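Local coordinates for protein carbon monoxide dehydrogenase (Thermococcus sp. AM4, PDB 6T7J) that probably catalyses the oxidation of carbon monoxide to carbon dioxide at a cluster C, here nickel-free and built as a broken iron-sulfur cluster, at residues A95-H100 and A560-T565; A16-A21 and P407-E412; V108-G113 and Q120-T125. All blocks are in the same frame, centred on the assembly; numbering follows the deposited sequence.

Interaction 1 of 3, residues A95-H100 and A560-T565; sequences AGAAAH and AVSIGT
Gly96 faces Ser562 where two buried helices cross almost at right angles, 97° between their directions, with the short axes only 8.0 Å apart. Glycine makes that approach possible: a CB on Gly96 would come within 3.1 Å of Ser562 CB. Instead, Ser562 CB lies against bare backbone, 3.8 Å from Ala97 N. The serine hydroxyl stands anti to its own backbone N (chi1 178°), and this rotamer carries OG past the glycine toward Ala97, whose CB is 4.1 Å away. That is van der Waals contact; the polar partner of OG is Asp226 on helix 212-242.

One turn further along helix 81-115, the imidazole of His100 makes the second contact. Its CG lies beside the backbone N and anti to the carbonyl carbon (chi1 -75°), and the ring reaches toward helix 560-565. Ile563 comes to meet it at the rim: CD1 is 3.5 Å from CE1 of His100, while Ile563 CG1 is 3.7 Å from the same CE1. CD1 lies near the ring plane, so the isoleucine meets the edge and not a face; the two side chains cross at about a right angle.

His100 ND1 and Ser562 OG both hydrogen-bond Asp226 OD2, so a single carboxylate oxygen ties the two helices together through a third. With the His100 side chain about 6 Å from the broken cluster, the chemistry is consistent with an imidazole whose rotation is restrained by Asp226 at ND1 and by Ile563 at CE1, in a probable second shell around the cluster.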
ATOM      1  N   ALA A  95       3.202  -4.061   2.301  1.00 35.30           N
ATOM      2  CA  ALA A  95       2.127  -4.830   2.924  1.00 41.55           C
ATOM      3  C   ALA A  95       2.575  -5.463   4.240  1.00 41.94           C
ATOM      4  O   ALA A  95       1.813  -5.484   5.216  1.00 36.52           O
ATOM      5  CB  ALA A  95       1.617  -5.896   1.957  1.00 40.03           C
ATOM      6  N   GLY A  96       3.804  -5.980   4.291  1.00 41.17           N
ATOM      7  CA  GLY A  96       4.290  -6.551   5.543  1.00 40.06           C
ATOM      8  C   GLY A  96       4.436  -5.509   6.640  1.00 40.94           C
ATOM      9  O   GLY A  96       4.002  -5.716   7.787  1.00 42.25           O
ATOM     10  N   ALA A  97       5.059  -4.376   6.303  1.00 37.02           N
ATOM     11  CA  ALA A  97       5.168  -3.278   7.254  1.00 43.87           C
ATOM     12  C   ALA A  97       3.793  -2.813   7.712  1.00 43.08           C
ATOM     13  O   ALA A  97       3.604  -2.494   8.890  1.00 48.98           O
ATOM     14  CB  ALA A  97       5.948  -2.121   6.630  1.00 46.42           C
ATOM     15  N   ALA A  98       2.814  -2.793   6.801  1.00 43.28           N
ATOM     16  CA  ALA A  98       1.468  -2.356   7.155  1.00 43.23           C
ATOM     17  C   ALA A  98       0.798  -3.326   8.121  1.00 44.95           C
ATOM     18  O   ALA A  98       0.118  -2.901   9.062  1.00 47.06           O
ATOM     19  CB  ALA A  98       0.623  -2.197   5.892  1.00 39.99           C
ATOM     20  N   ALA A  99       0.957  -4.630   7.893  1.00 42.02           N
ATOM     21  CA  ALA A  99       0.394  -5.608   8.818  1.00 41.48           C
ATOM     22  C   ALA A  99       0.973  -5.426  10.217  1.00 44.49           C
ATOM     23  O   ALA A  99       0.231  -5.341  11.212  1.00 45.18           O
ATOM     24  CB  ALA A  99       0.651  -7.023   8.303  1.00 45.25           C
ATOM     25  N   HIS A 100       2.305  -5.347  10.311  1.00 47.36           N
ATOM     26  CA  HIS A 100       2.921  -5.168  11.624  1.00 43.36           C
ATOM     27  C   HIS A 100       2.525  -3.837  12.252  1.00 44.60           C
ATOM     28  O   HIS A 100       2.348  -3.750  13.476  1.00 43.57           O
ATOM     29  CB  HIS A 100       4.440  -5.289  11.514  1.00 39.33           C
ATOM     30  CG  HIS A 100       4.917  -6.698  11.343  1.00 46.78           C
ATOM     31  ND1 HIS A 100       6.052  -7.020  10.630  1.00 47.68           N
ATOM     32  CD2 HIS A 100       4.404  -7.871  11.784  1.00 42.20           C
ATOM     33  CE1 HIS A 100       6.220  -8.330  10.643  1.00 46.99           C
ATOM     34  NE2 HIS A 100       5.235  -8.870  11.337  1.00 46.45           N
ATOM     35  N   ALA A 560       7.122 -11.461   6.126  1.00 44.83           N
ATOM     36  CA  ALA A 560       8.452 -12.061   6.107  1.00 40.16           C
ATOM     37  C   ALA A 560       9.399 -11.266   5.221  1.00 44.02           C
ATOM     38  O   ALA A 560      10.592 -11.146   5.525  1.00 40.66           O
ATOM     39  CB  ALA A 560       8.371 -13.513   5.639  1.00 39.79           C
ATOM     40  N   VAL A 561       8.888 -10.710   4.120  1.00 42.86           N
ATOM     41  CA  VAL A 561       9.725  -9.884   3.255  1.00 39.93           C
ATOM     42  C   VAL A 561      10.170  -8.630   3.994  1.00 45.34           C
ATOM     43  O   VAL A 561      11.347  -8.247   3.944  1.00 44.19           O
ATOM     44  CB  VAL A 561       8.982  -9.540   1.953  1.00 42.01           C
ATOM     45  CG1 VAL A 561       9.871  -8.700   1.046  1.00 44.81           C
ATOM     46  CG2 VAL A 561       8.536 -10.810   1.248  1.00 42.53           C
ATOM     47  N   SER A 562       9.242  -7.976   4.699  1.00 42.20           N
ATOM     48  CA  SER A 562       9.619  -6.803   5.485  1.00 45.60           C
ATOM     49  C   SER A 562      10.638  -7.162   6.563  1.00 44.22           C
ATOM     50  O   SER A 562      11.600  -6.418   6.794  1.00 42.11           O
ATOM     51  CB  SER A 562       8.381  -6.166   6.116  1.00 42.04           C
ATOM     52  OG  SER A 562       8.744  -5.050   6.909  1.00 46.04           O
ATOM     53  N   ILE A 563      10.441  -8.303   7.229  1.00 42.62           N
ATOM     54  CA  ILE A 563      11.347  -8.717   8.301  1.00 44.03           C
ATOM     55  C   ILE A 563      12.744  -8.971   7.748  1.00 45.10           C
ATOM     56  O   ILE A 563      13.745  -8.509   8.308  1.00 40.34           O
ATOM     57  CB  ILE A 563      10.796  -9.959   9.023  1.00 44.60           C
ATOM     58  CG1 ILE A 563       9.562  -9.599   9.851  1.00 43.35           C
ATOM     59  CG2 ILE A 563      11.866 -10.578   9.909  1.00 41.20           C
ATOM     60  CD1 ILE A 563       8.725 -10.796  10.244  1.00 45.11           C
ATOM     61  N   GLY A 564      12.833  -9.726   6.651  1.00 42.62           N
ATOM     62  CA  GLY A 564      14.131  -9.982   6.050  1.00 40.42           C
ATOM     63  C   GLY A 564      14.806  -8.711   5.577  1.00 48.54           C
ATOM     64  O   GLY A 564      16.021  -8.546   5.726  1.00 45.51           O
ATOM     65  N   THR A 565      14.022  -7.781   5.022  1.00 44.75           N
ATOM     66  CA  THR A 565      14.603  -6.535   4.542  1.00 44.72           C
ATOM     67  C   THR A 565      15.145  -5.696   5.693  1.00 44.21           C
ATOM     68  O   THR A 565      16.224  -5.108   5.575  1.00 41.58           O
ATOM     69  CB  THR A 565      13.577  -5.742   3.732  1.00 43.83           C
ATOM     70  OG1 THR A 565      13.097  -6.549   2.650  1.00 37.99           O
ATOM     71  CG2 THR A 565      14.211  -4.475   3.170  1.00 34.96           C
TER

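Interaction 2 of 3, residues A16-A21 and P407-E412; sequences ATKGVA and PKHKME
Gly19 and Pro407 bring the two backbones to 5.3 Å between their CA atoms, while Lys18 CA and His409 CA are 6.2 Å apart; no hydrogen bond links the segments. The side chains meet in one well-defined CH-pi contact. Lys18 CB sits over the middle of the His409 imidazole, 3.3 Å from the ring centroid and 12° off the normal, a close approach. With Lys18 CG anti to the carbonyl carbon (chi1 -58°), the next methylene lies 3.9 Å from His409 ND1; the chain then bends at chi2 and its end leads away, so the aliphatic root, not the amine, does the touching. Beside this pair, Pro407 turns the CB-CG side of its ring to the glycine, with CB 3.8 Å from Gly19 CA. An alanine in place of His409 would remove the imidazole and is likely to open a gap over Lys18 CB and leave the rest of the lysine chain freer to turn.

Lys18 O, on the same turn, accepts a hydrogen bond from Asn253 ND2. A CB on Gly19 would fall 3.0 Å from Pro407 CB and would also press on the preceding carbonyl oxygen. The positive phi of 110°, with glycine in the third position, marks the type II beta turn from Thr17 to Val20; here the same glycine is the N-cap of helix 20-30, docked on the approach to strand 411-415.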
ATOM      1  N   ALA A  16       8.018 -32.685   8.075  1.00 54.75           N
ATOM      2  CA  ALA A  16       9.046 -33.122   9.008  1.00 49.47           C
ATOM      3  C   ALA A  16       8.550 -33.204  10.444  1.00 52.75           C
ATOM      4  O   ALA A  16       9.326 -33.568  11.333  1.00 59.13           O
ATOM      5  CB  ALA A  16      10.257 -32.186   8.935  1.00 51.67           C
ATOM      6  N   THR A  17       7.291 -32.868  10.699  1.00 52.29           N
ATOM      7  CA  THR A  17       6.699 -32.979  12.023  1.00 57.22           C
ATOM      8  C   THR A  17       5.700 -34.128  12.036  1.00 57.04           C
ATOM      9  O   THR A  17       4.900 -34.278  11.108  1.00 55.77           O
ATOM     10  CB  THR A  17       6.012 -31.674  12.438  1.00 52.63           C
ATOM     11  OG1 THR A  17       5.145 -31.231  11.388  1.00 55.31           O
ATOM     12  CG2 THR A  17       7.048 -30.597  12.715  1.00 54.71           C
ATOM     13  N   LYS A  18       5.759 -34.941  13.087  1.00 58.36           N
ATOM     14  CA  LYS A  18       4.919 -36.128  13.166  1.00 62.13           C
ATOM     15  C   LYS A  18       3.452 -35.740  13.314  1.00 58.00           C
ATOM     16  O   LYS A  18       3.106 -34.862  14.111  1.00 53.00           O
ATOM     17  CB  LYS A  18       5.361 -37.008  14.336  1.00 61.82           C
ATOM     18  CG  LYS A  18       6.810 -37.462  14.272  1.00 62.57           C
ATOM     19  CD  LYS A  18       7.042 -38.405  13.101  1.00 76.79           C
ATOM     20  CE  LYS A  18       8.526 -38.655  12.875  1.00 83.20           C
ATOM     21  NZ  LYS A  18       9.056 -37.884  11.714  1.00 83.07           N
ATOM     22  N   GLY A  19       2.590 -36.393  12.538  1.00 53.41           N
ATOM     23  CA  GLY A  19       1.160 -36.169  12.579  1.00 52.12           C
ATOM     24  C   GLY A  19       0.597 -35.471  11.357  1.00 61.96           C
ATOM     25  O   GLY A  19      -0.608 -35.593  11.094  1.00 59.01           O
ATOM     26  N   VAL A  20       1.428 -34.747  10.606  1.00 61.67           N
ATOM     27  CA  VAL A  20       0.932 -34.013   9.445  1.00 61.28           C
ATOM     28  C   VAL A  20       0.482 -34.976   8.352  1.00 59.11           C
ATOM     29  O   VAL A  20      -0.567 -34.780   7.722  1.00 60.95           O
ATOM     30  CB  VAL A  20       2.011 -33.037   8.936  1.00 59.14           C
ATOM     31  CG1 VAL A  20       1.592 -32.412   7.614  1.00 56.16           C
ATOM     32  CG2 VAL A  20       2.286 -31.962   9.978  1.00 51.61           C
ATOM     33  N   ALA A  21       1.261 -36.035   8.115  1.00 66.38           N
ATOM     34  CA  ALA A  21       0.923 -36.997   7.071  1.00 60.53           C
ATOM     35  C   ALA A  21      -0.416 -37.674   7.351  1.00 62.51           C
ATOM     36  O   ALA A  21      -1.270 -37.777   6.461  1.00 62.48           O
ATOM     37  CB  ALA A  21       2.034 -38.038   6.944  1.00 56.51           C
ATOM     38  N   PRO A 407      -3.313 -36.904  16.542  1.00 64.25           N
ATOM     39  CA  PRO A 407      -2.011 -37.578  16.591  1.00 61.76           C
ATOM     40  C   PRO A 407      -1.414 -37.506  17.992  1.00 66.34           C
ATOM     41  O   PRO A 407      -1.378 -36.442  18.615  1.00 64.66           O
ATOM     42  CB  PRO A 407      -1.170 -36.806  15.568  1.00 60.91           C
ATOM     43  CG  PRO A 407      -2.168 -36.125  14.682  1.00 58.62           C
ATOM     44  CD  PRO A 407      -3.333 -35.803  15.565  1.00 55.83           C
ATOM     45  N   LYS A 408      -0.951 -38.665  18.480  1.00 66.41           N
ATOM     46  CA  LYS A 408      -0.345 -38.765  19.810  1.00 72.36           C
ATOM     47  C   LYS A 408       0.813 -37.797  19.986  1.00 67.49           C
ATOM     48  O   LYS A 408       1.092 -37.355  21.106  1.00 74.16           O
ATOM     49  CB  LYS A 408       0.145 -40.198  20.051  1.00 76.89           C
ATOM     50  CG  LYS A 408       0.044 -40.710  21.495  1.00 84.98           C
ATOM     51  CD  LYS A 408       1.022 -40.011  22.441  1.00 81.14           C
ATOM     52  CE  LYS A 408       0.942 -40.537  23.863  1.00 73.61           C
ATOM     53  NZ  LYS A 408       1.992 -39.920  24.725  1.00 80.27           N
ATOM     54  N   HIS A 409       1.486 -37.454  18.896  1.00 69.56           N
ATOM     55  CA  HIS A 409       2.790 -36.815  18.972  1.00 64.53           C
ATOM     56  C   HIS A 409       2.723 -35.482  19.703  1.00 62.97           C
ATOM     57  O   HIS A 409       1.978 -34.576  19.317  1.00 61.44           O
ATOM     58  CB  HIS A 409       3.341 -36.651  17.563  1.00 61.29           C
ATOM     59  CG  HIS A 409       3.378 -37.936  16.798  1.00 62.17           C
ATOM     60  ND1 HIS A 409       4.357 -38.884  16.992  1.00 63.99           N
ATOM     61  CD2 HIS A 409       2.545 -38.441  15.858  1.00 69.11           C
ATOM     62  CE1 HIS A 409       4.134 -39.913  16.194  1.00 76.61           C
ATOM     63  NE2 HIS A 409       3.041 -39.669  15.496  1.00 71.83           N
ATOM     64  N   LYS A 410       3.506 -35.388  20.773  1.00 59.90           N
ATOM     65  CA  LYS A 410       3.552 -34.240  21.660  1.00 58.75           C
ATOM     66  C   LYS A 410       5.000 -34.063  22.089  1.00 61.04           C
ATOM     67  O   LYS A 410       5.736 -35.042  22.235  1.00 64.66           O
ATOM     68  CB  LYS A 410       2.626 -34.458  22.868  1.00 61.48           C
ATOM     69  CG  LYS A 410       2.658 -33.380  23.933  1.00 62.92           C
ATOM     70  CD  LYS A 410       1.479 -33.533  24.890  1.00 66.03           C
ATOM     71  CE  LYS A 410       1.318 -34.976  25.362  1.00 73.78           C
ATOM     72  NZ  LYS A 410       0.823 -35.058  26.766  1.00 69.41           N
ATOM     73  N   MET A 411       5.423 -32.815  22.263  1.00 61.51           N
ATOM     74  CA  MET A 411       6.824 -32.569  22.579  1.00 53.88           C
ATOM     75  C   MET A 411       6.938 -31.494  23.646  1.00 59.17           C
ATOM     76  O   MET A 411       6.149 -30.553  23.668  1.00 62.98           O
ATOM     77  CB  MET A 411       7.602 -32.151  21.325  1.00 60.36           C
ATOM     78  CG  MET A 411       9.083 -31.913  21.560  1.00 56.77           C
ATOM     79  SD  MET A 411       9.910 -33.293  22.367  1.00 60.63           S
ATOM     80  CE  MET A 411      10.096 -34.440  21.003  1.00 46.30           C
ATOM     81  N   GLU A 412       7.919 -31.631  24.531  1.00 58.30           N
ATOM     82  CA  GLU A 412       8.160 -30.604  25.533  1.00 57.98           C
ATOM     83  C   GLU A 412       9.059 -29.519  24.957  1.00 58.76           C
ATOM     84  O   GLU A 412       9.960 -29.798  24.160  1.00 61.02           O
ATOM     85  CB  GLU A 412       8.794 -31.195  26.791  1.00 55.84           C
ATOM     86  CG  GLU A 412       8.997 -30.172  27.891  1.00 64.59           C
ATOM     87  CD  GLU A 412       9.271 -30.808  29.229  1.00 80.98           C
ATOM     88  OE1 GLU A 412      10.019 -30.212  30.027  1.00 78.99           O
ATOM     89  OE2 GLU A 412       8.740 -31.908  29.480  1.00 85.51           O
TER

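Interaction 3 of 3, residues V108-G113 and Q120-T125; sequences VEVFKG and QYYKLT
Val110 and Tyr122 mark the nearest approach of the backbones, 8.1 Å between CA atoms, where the last turns of helix 81-115 are met by the irregular loop that follows them. The loop links two helices in the helical part of the CO dehydrogenase fold: the chain leaves the long helix, folds back, and passes residues 120-125 across its side before helix 127-136 begins. No hydrogen bond joins the two segments, and the separation is filled by side chains in two apolar pairs.

In the first, a methyl group rests on an aromatic face. Val110 CG1 stands anti to the backbone N (chi1 175°), which directs it at the Tyr122 ring, and it lies 4.1 Å from the ring centroid, 14° off the normal. The methyl is displaced toward the rim on the CG and CD2 side, so the CH-pi contact is made near the root of the tyrosine. The phenol has further partners: its OH hydrogen-bonds Ile272 O and Lys276 makes a cation-pi contact with the ring, which joins the loop to helix 271-281 as well as to its own helix.

The second pair works differently. Phe111 packs between Leu153 of helix 146-162 and Leu237 of helix 212-242, and Leu124 touches Ala150 and Ile240 of the same two helices. Coming in from the loop, the leucine crosses the phenylalanine at about a right angle and meets the ring edge-on: Leu124 CD2 lies near the ring plane, 3.9 Å from Phe111 CD1 and 3.5 Å from Phe111 CE1.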
ATOM      1  N   VAL A 108      -1.326  -0.213  20.706  1.00 47.68           N
ATOM      2  CA  VAL A 108      -1.164   1.161  21.176  1.00 42.60           C
ATOM      3  C   VAL A 108      -2.495   1.716  21.659  1.00 53.43           C
ATOM      4  O   VAL A 108      -2.560   2.414  22.677  1.00 51.73           O
ATOM      5  CB  VAL A 108      -0.563   2.042  20.065  1.00 46.46           C
ATOM      6  CG1 VAL A 108      -0.838   3.517  20.342  1.00 49.70           C
ATOM      7  CG2 VAL A 108       0.924   1.802  19.935  1.00 47.87           C
ATOM      8  N   GLU A 109      -3.574   1.429  20.927  1.00 52.44           N
ATOM      9  CA  GLU A 109      -4.900   1.872  21.346  1.00 55.23           C
ATOM     10  C   GLU A 109      -5.253   1.313  22.720  1.00 52.33           C
ATOM     11  O   GLU A 109      -5.700   2.052  23.609  1.00 51.29           O
ATOM     12  CB  GLU A 109      -5.944   1.455  20.308  1.00 57.17           C
ATOM     13  CG  GLU A 109      -5.886   2.258  19.014  1.00 61.03           C
ATOM     14  CD  GLU A 109      -6.618   1.580  17.864  1.00 70.50           C
ATOM     15  OE1 GLU A 109      -7.499   0.732  18.130  1.00 63.74           O
ATOM     16  OE2 GLU A 109      -6.310   1.897  16.695  1.00 65.32           O
ATOM     17  N   VAL A 110      -5.042   0.009  22.920  1.00 47.85           N
ATOM     18  CA  VAL A 110      -5.366  -0.582  24.221  1.00 49.80           C
ATOM     19  C   VAL A 110      -4.482   0.007  25.323  1.00 54.76           C
ATOM     20  O   VAL A 110      -4.955   0.305  26.430  1.00 57.17           O
ATOM     21  CB  VAL A 110      -5.253  -2.117  24.163  1.00 49.46           C
ATOM     22  CG1 VAL A 110      -5.467  -2.717  25.548  1.00 45.06           C
ATOM     23  CG2 VAL A 110      -6.265  -2.679  23.178  1.00 47.06           C
ATOM     24  N   PHE A 111      -3.191   0.195  25.034  1.00 53.63           N
ATOM     25  CA  PHE A 111      -2.268   0.729  26.032  1.00 51.14           C
ATOM     26  C   PHE A 111      -2.634   2.157  26.420  1.00 52.35           C
ATOM     27  O   PHE A 111      -2.555   2.532  27.597  1.00 53.84           O
ATOM     28  CB  PHE A 111      -0.840   0.657  25.488  1.00 49.76           C
ATOM     29  CG  PHE A 111       0.173   1.395  26.312  1.00 49.50           C
ATOM     30  CD1 PHE A 111       0.505   0.961  27.583  1.00 41.04           C
ATOM     31  CD2 PHE A 111       0.810   2.515  25.803  1.00 52.08           C
ATOM     32  CE1 PHE A 111       1.445   1.637  28.334  1.00 44.74           C
ATOM     33  CE2 PHE A 111       1.751   3.193  26.551  1.00 47.89           C
ATOM     34  CZ  PHE A 111       2.068   2.755  27.818  1.00 44.44           C
ATOM     35  N   LYS A 112      -3.047   2.967  25.445  1.00 54.32           N
ATOM     36  CA  LYS A 112      -3.474   4.331  25.735  1.00 52.86           C
ATOM     37  C   LYS A 112      -4.772   4.341  26.531  1.00 53.96           C
ATOM     38  O   LYS A 112      -4.943   5.165  27.437  1.00 54.97           O
ATOM     39  CB  LYS A 112      -3.633   5.117  24.435  1.00 53.73           C
ATOM     40  CG  LYS A 112      -3.898   6.598  24.628  1.00 56.36           C
ATOM     41  CD  LYS A 112      -4.666   7.174  23.450  1.00 61.85           C
ATOM     42  CE  LYS A 112      -4.883   8.672  23.604  1.00 67.20           C
ATOM     43  NZ  LYS A 112      -5.896   9.188  22.639  1.00 70.23           N
ATOM     44  N   GLY A 113      -5.699   3.438  26.207  1.00 54.74           N
ATOM     45  CA  GLY A 113      -6.909   3.327  27.002  1.00 54.54           C
ATOM     46  C   GLY A 113      -6.630   2.947  28.442  1.00 60.92           C
ATOM     47  O   GLY A 113      -7.334   3.389  29.354  1.00 61.65           O
ATOM     48  N   GLN A 120     -10.179  -1.112  32.115  1.00 65.12           N
ATOM     49  CA  GLN A 120      -9.766  -1.672  33.396  1.00 65.83           C
ATOM     50  C   GLN A 120      -9.598  -3.185  33.362  1.00 60.85           C
ATOM     51  O   GLN A 120      -9.195  -3.763  34.378  1.00 64.21           O
ATOM     52  CB  GLN A 120     -10.762  -1.283  34.489  1.00 66.33           C
ATOM     53  CG  GLN A 120     -11.135   0.188  34.491  1.00 80.18           C
ATOM     54  CD  GLN A 120     -10.694   0.902  35.755  1.00 79.84           C
ATOM     55  OE1 GLN A 120     -11.238   0.671  36.836  1.00 81.77           O
ATOM     56  NE2 GLN A 120      -9.700   1.772  35.626  1.00 71.45           N
ATOM     57  N   TYR A 121      -9.890  -3.844  32.244  1.00 61.18           N
ATOM     58  CA  TYR A 121      -9.559  -5.255  32.099  1.00 66.05           C
ATOM     59  C   TYR A 121      -8.100  -5.477  31.723  1.00 58.00           C
ATOM     60  O   TYR A 121      -7.686  -6.629  31.566  1.00 56.91           O
ATOM     61  CB  TYR A 121     -10.465  -5.913  31.055  1.00 61.57           C
ATOM     62  CG  TYR A 121     -11.872  -6.156  31.542  1.00 62.69           C
ATOM     63  CD1 TYR A 121     -12.115  -6.934  32.666  1.00 64.23           C
ATOM     64  CD2 TYR A 121     -12.961  -5.604  30.879  1.00 61.37           C
ATOM     65  CE1 TYR A 121     -13.403  -7.158  33.116  1.00 67.64           C
ATOM     66  CE2 TYR A 121     -14.253  -5.821  31.320  1.00 64.26           C
ATOM     67  CZ  TYR A 121     -14.468  -6.599  32.439  1.00 60.85           C
ATOM     68  OH  TYR A 121     -15.752  -6.818  32.881  1.00 61.67           O
ATOM     69  N   TYR A 122      -7.316  -4.412  31.582  1.00 62.27           N
ATOM     70  CA  TYR A 122      -5.909  -4.510  31.227  1.00 62.14           C
ATOM     71  C   TYR A 122      -5.081  -3.671  32.190  1.00 64.99           C
ATOM     72  O   TYR A 122      -5.488  -2.572  32.584  1.00 66.76           O
ATOM     73  CB  TYR A 122      -5.670  -4.061  29.783  1.00 57.11           C
ATOM     74  CG  TYR A 122      -6.357  -4.935  28.759  1.00 57.49           C
ATOM     75  CD1 TYR A 122      -5.711  -6.039  28.219  1.00 54.99           C
ATOM     76  CD2 TYR A 122      -7.651  -4.661  28.339  1.00 54.23           C
ATOM     77  CE1 TYR A 122      -6.333  -6.846  27.287  1.00 56.38           C
ATOM     78  CE2 TYR A 122      -8.283  -5.463  27.405  1.00 57.53           C
ATOM     79  CZ  TYR A 122      -7.618  -6.553  26.883  1.00 57.08           C
ATOM     80  OH  TYR A 122      -8.237  -7.358  25.953  1.00 55.84           O
ATOM     81  N   LYS A 123      -3.920  -4.198  32.562  1.00 64.49           N
ATOM     82  CA  LYS A 123      -3.055  -3.621  33.577  1.00 55.90           C
ATOM     83  C   LYS A 123      -1.792  -3.053  32.944  1.00 57.49           C
ATOM     84  O   LYS A 123      -1.482  -3.295  31.774  1.00 55.93           O
ATOM     85  CB  LYS A 123      -2.670  -4.676  34.626  1.00 59.84           C
ATOM     86  CG  LYS A 123      -3.760  -5.025  35.625  1.00 62.68           C
ATOM     87  CD  LYS A 123      -4.425  -6.354  35.293  1.00 71.95           C
ATOM     88  CE  LYS A 123      -5.932  -6.283  35.498  1.00 72.00           C
ATOM     89  NZ  LYS A 123      -6.614  -7.517  35.016  1.00 65.59           N
ATOM     90  N   LEU A 124      -1.065  -2.279  33.741  1.00 60.51           N
ATOM     91  CA  LEU A 124       0.342  -1.987  33.491  1.00 49.91           C
ATOM     92  C   LEU A 124       1.122  -2.931  34.399  1.00 52.36           C
ATOM     93  O   LEU A 124       1.310  -2.651  35.585  1.00 56.85           O
ATOM     94  CB  LEU A 124       0.668  -0.525  33.771  1.00 51.53           C
ATOM     95  CG  LEU A 124       0.022   0.524  32.864  1.00 56.14           C
ATOM     96  CD1 LEU A 124       0.356   1.925  33.353  1.00 53.97           C
ATOM     97  CD2 LEU A 124       0.468   0.334  31.423  1.00 48.29           C
ATOM     98  N   THR A 125       1.550  -4.067  33.848  1.00 51.30           N
ATOM     99  CA  THR A 125       2.167  -5.106  34.665  1.00 57.15           C
ATOM    100  C   THR A 125       3.682  -4.982  34.749  1.00 58.15           C
ATOM    101  O   THR A 125       4.267  -5.350  35.774  1.00 65.08           O
ATOM    102  CB  THR A 125       1.802  -6.493  34.129  1.00 57.41           C
ATOM    103  OG1 THR A 125       2.448  -6.705  32.868  1.00 66.24           O
ATOM    104  CG2 THR A 125       0.299  -6.614  33.949  1.00 57.63           C
TER

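How the interactions relate
Helix 81-115 is the common thread: interactions 1 and 3 both sit on it, their nearest atoms about 9 Å apart and their centres 26 Å. Interaction 1 lies on its middle, with the His100 side chain about 6 Å from the broken cluster, while interaction 3 lies near the C-terminal end of the helix, its centre 23 Å from the centre of the chain against 10 Å for interaction 1. Interaction 2 touches neither; its nearest atoms are about 19 Å from interaction 1 and about 25 Å from interaction 3. Along the chain, interaction 3 is a short local return nested inside the long loops closed by the other two, whereas interactions 1 and 2 cross.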